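Local coordinates for protein hydrolase (Bacteroides thetaiotaomicron, PDB 2OBB) that binds magnesium and is probably a phosphatase-like hydrolase of the haloacid dehalogenase (HAD) superfamily, its substrate not established, at residues M4-D9 and L93-R98. Numbering follows the deposited sequence.
Sequences MTIAVD and LFIDDR. With MG (magnesium ion), chain B.
The carboxylates of Asp9 and Asp96 lie stacked, their planes 7° apart, with Asp96 CG 3.6 Å from Asp9 CB; at the edge of the Arg98 guanidinium, in plane, sits the water NE donates to. These groups crown the C-terminal ends of parallel strands 5-8 and 93-95, the metal end of a probable HAD-type Rossmann-like fold. Asp9 CG is anti to the backbone N (chi1 175°), sending OD2 to the magnesium at 2.1 Å; OD2 is also hydrogen-bonded to Thr13 OG1. Asp97 OD1 binds the ion too, and three waters and Asp11 O complete the shell. Asp9 OD2 and Asp97 OD1 stand 2.9 Å apart, a closeness the shared magnesium probably makes tolerable. Asp96 is second shell: OD1 accepts from a metal-bound water and from Arg98 N in an Asx turn, while OD2 and Asp9 OD1 share Lys88 of the second subunit, probably easing their repulsion. An alanine at Asp96 removes the carboxylate and would probably loosen the turn, leave that water less firmly oriented and weaken the tie to Lys88. Further down, Ile6 and Ile95 cross obliquely, CG2 against CD1, on the face covered by helix 106-115; Phe94 takes the other face, CD2 3.6 Å from Ala7 CB. After a weak first bond, Leu93 N to Thr5 O, the backbone bonds run nearly straight, ending with Asp9 N to Ile95 O, 2.9 Å and almost along the C=O axis.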
HETATM    1  N   MSE A   4      -2.297 -15.031  -6.285  1.00 68.55           N
HETATM    2  CA  MSE A   4      -2.683 -13.844  -5.556  1.00 69.30           C
HETATM    3  C   MSE A   4      -3.087 -12.672  -6.457  1.00 66.29           C
HETATM    4  O   MSE A   4      -2.662 -12.561  -7.593  1.00 65.95           O
HETATM    5  CB  MSE A   4      -1.525 -13.405  -4.663  1.00 68.50           C
HETATM    6  CG  MSE A   4      -1.209 -14.291  -3.440  1.00 71.51           C
HETATM    7 SE   MSE A   4       0.120 -13.337  -2.298  1.00 78.05          SE
HETATM    8  CE  MSE A   4       1.706 -13.481  -3.453  1.00 76.54           C
ATOM      9  N   THR A   5      -3.885 -11.771  -5.909  1.00 64.48           N
ATOM     10  CA  THR A   5      -4.205 -10.525  -6.568  1.00 62.29           C
ATOM     11  C   THR A   5      -3.263  -9.460  -6.034  1.00 61.93           C
ATOM     12  O   THR A   5      -3.295  -9.120  -4.854  1.00 62.32           O
ATOM     13  CB  THR A   5      -5.657 -10.132  -6.277  1.00 62.55           C
ATOM     14  OG1 THR A   5      -6.528 -11.192  -6.688  1.00 60.16           O
ATOM     15  CG2 THR A   5      -6.028  -8.836  -7.014  1.00 62.28           C
ATOM     16  N   ILE A   6      -2.436  -8.919  -6.911  1.00 61.09           N
ATOM     17  CA  ILE A   6      -1.358  -8.018  -6.533  1.00 59.34           C
ATOM     18  C   ILE A   6      -1.689  -6.637  -7.084  1.00 59.73           C
ATOM     19  O   ILE A   6      -1.890  -6.505  -8.301  1.00 58.85           O
ATOM     20  CB  ILE A   6      -0.052  -8.521  -7.132  1.00 59.17           C
ATOM     21  CG1 ILE A   6       0.214  -9.972  -6.647  1.00 59.29           C
ATOM     22  CG2 ILE A   6       1.100  -7.592  -6.794  1.00 58.65           C
ATOM     23  CD1 ILE A   6       1.424 -10.602  -7.219  1.00 58.61           C
ATOM     24  N   ALA A   7      -1.748  -5.623  -6.200  1.00 59.06           N
ATOM     25  CA  ALA A   7      -1.908  -4.244  -6.623  1.00 60.56           C
ATOM     26  C   ALA A   7      -0.535  -3.654  -6.897  1.00 61.16           C
ATOM     27  O   ALA A   7       0.333  -3.722  -6.040  1.00 62.19           O
ATOM     28  CB  ALA A   7      -2.610  -3.442  -5.548  1.00 59.55           C
ATOM     29  N   VAL A   8      -0.328  -3.086  -8.079  1.00 61.67           N
ATOM     30  CA  VAL A   8       0.974  -2.517  -8.400  1.00 61.98           C
ATOM     31  C   VAL A   8       0.869  -1.041  -8.731  1.00 61.78           C
ATOM     32  O   VAL A   8       0.120  -0.625  -9.638  1.00 61.93           O
ATOM     33  CB  VAL A   8       1.709  -3.272  -9.557  1.00 62.42           C
ATOM     34  CG1 VAL A   8       3.235  -2.854  -9.624  1.00 61.31           C
ATOM     35  CG2 VAL A   8       1.572  -4.782  -9.384  1.00 65.00           C
ATOM     36  N   ASP A   9       1.645  -0.246  -8.008  1.00 62.24           N
ATOM     37  CA  ASP A   9       1.695   1.181  -8.270  1.00 62.85           C
ATOM     38  C   ASP A   9       2.406   1.424  -9.601  1.00 62.67           C
ATOM     39  O   ASP A   9       3.093   0.542 -10.109  1.00 62.16           O
ATOM     40  CB  ASP A   9       2.403   1.870  -7.125  1.00 63.22           C
ATOM     41  CG  ASP A   9       2.603   3.331  -7.361  1.00 64.27           C
ATOM     42  OD1 ASP A   9       1.614   4.019  -7.632  1.00 67.80           O
ATOM     43  OD2 ASP A   9       3.753   3.808  -7.237  1.00 65.19           O
ATOM     44  N   LEU A  93      -1.857  -8.316  -1.965  1.00 60.14           N
ATOM     45  CA  LEU A  93      -0.517  -7.769  -1.874  1.00 61.03           C
ATOM     46  C   LEU A  93      -0.472  -6.385  -2.536  1.00 61.21           C
ATOM     47  O   LEU A  93      -1.165  -6.158  -3.545  1.00 60.68           O
ATOM     48  CB  LEU A  93       0.454  -8.683  -2.598  1.00 61.66           C
ATOM     49  CG  LEU A  93       1.921  -8.631  -2.172  1.00 63.51           C
ATOM     50  CD1 LEU A  93       2.088  -9.455  -0.862  1.00 64.32           C
ATOM     51  CD2 LEU A  93       2.814  -9.153  -3.288  1.00 62.24           C
ATOM     52  N   PHE A  94       0.345  -5.487  -1.970  1.00 59.93           N
ATOM     53  CA  PHE A  94       0.556  -4.171  -2.527  1.00 59.74           C
ATOM     54  C   PHE A  94       2.050  -3.944  -2.816  1.00 60.12           C
ATOM     55  O   PHE A  94       2.904  -4.111  -1.954  1.00 59.94           O
ATOM     56  CB  PHE A  94       0.026  -3.100  -1.571  1.00 58.87           C
ATOM     57  CG  PHE A  94      -1.465  -3.145  -1.367  1.00 58.06           C
ATOM     58  CD1 PHE A  94      -2.029  -3.987  -0.414  1.00 57.37           C
ATOM     59  CD2 PHE A  94      -2.301  -2.363  -2.144  1.00 56.99           C
ATOM     60  CE1 PHE A  94      -3.421  -4.020  -0.208  1.00 58.23           C
ATOM     61  CE2 PHE A  94      -3.715  -2.377  -1.949  1.00 60.68           C
ATOM     62  CZ  PHE A  94      -4.270  -3.197  -0.982  1.00 59.22           C
ATOM     63  N   ILE A  95       2.351  -3.569  -4.042  1.00 60.06           N
ATOM     64  CA  ILE A  95       3.709  -3.216  -4.410  1.00 60.32           C
ATOM     65  C   ILE A  95       3.645  -1.744  -4.728  1.00 60.57           C
ATOM     66  O   ILE A  95       3.002  -1.348  -5.705  1.00 60.77           O
ATOM     67  CB  ILE A  95       4.206  -4.029  -5.635  1.00 60.35           C
ATOM     68  CG1 ILE A  95       4.087  -5.535  -5.351  1.00 58.66           C
ATOM     69  CG2 ILE A  95       5.676  -3.622  -6.009  1.00 59.87           C
ATOM     70  CD1 ILE A  95       4.448  -6.427  -6.527  1.00 60.60           C
ATOM     71  N   ASP A  96       4.317  -0.940  -3.905  1.00 60.20           N
ATOM     72  CA  ASP A  96       4.217   0.508  -3.978  1.00 60.38           C
ATOM     73  C   ASP A  96       5.504   1.164  -3.453  1.00 60.47           C
ATOM     74  O   ASP A  96       6.003   0.822  -2.367  1.00 60.43           O
ATOM     75  CB  ASP A  96       3.043   0.928  -3.121  1.00 60.64           C
ATOM     76  CG  ASP A  96       2.496   2.273  -3.502  1.00 62.17           C
ATOM     77  OD1 ASP A  96       3.344   3.185  -3.627  1.00 58.35           O
ATOM     78  OD2 ASP A  96       1.217   2.410  -3.579  1.00 59.85           O
ATOM     79  N   ASP A  97       6.051   2.119  -4.191  1.00 59.30           N
ATOM     80  CA  ASP A  97       7.340   2.695  -3.741  1.00 59.11           C
ATOM     81  C   ASP A  97       7.126   3.538  -2.497  1.00 58.03           C
ATOM     82  O   ASP A  97       8.080   3.890  -1.837  1.00 58.56           O
ATOM     83  CB  ASP A  97       8.016   3.504  -4.831  1.00 58.85           C
ATOM     84  CG  ASP A  97       7.191   4.703  -5.243  1.00 60.36           C
ATOM     85  OD1 ASP A  97       6.014   4.508  -5.616  1.00 58.13           O
ATOM     86  OD2 ASP A  97       7.709   5.842  -5.179  1.00 62.63           O
ATOM     87  N   ARG A  98       5.871   3.842  -2.166  1.00 57.26           N
ATOM     88  CA  ARG A  98       5.568   4.612  -0.947  1.00 56.67           C
ATOM     89  C   ARG A  98       5.180   3.739   0.238  1.00 55.97           C
ATOM     90  O   ARG A  98       4.804   4.239   1.282  1.00 55.69           O
ATOM     91  CB  ARG A  98       4.503   5.663  -1.185  1.00 56.35           C
ATOM     92  CG  ARG A  98       4.946   6.683  -2.227  1.00 59.22           C
ATOM     93  CD  ARG A  98       3.873   7.745  -2.393  1.00 62.05           C
ATOM     94  NE  ARG A  98       4.118   8.608  -3.540  1.00 64.31           N
ATOM     95  CZ  ARG A  98       3.589   9.819  -3.691  1.00 65.52           C
ATOM     96  NH1 ARG A  98       2.771  10.343  -2.771  1.00 65.26           N
ATOM     97  NH2 ARG A  98       3.894  10.512  -4.767  1.00 66.04           N
TER
HETATM   98 MG    MG B 201       4.638   5.634  -6.710  1.00 48.02          MG
HETATM   99  O   HOH W   1       3.023   6.710  -7.259  1.00 46.67           O
HETATM  100  O   HOH W   2       3.385   5.287  -5.025  1.00 41.81           O
HETATM  101  O   HOH W   3       5.674   7.323  -5.965  1.00 41.87           O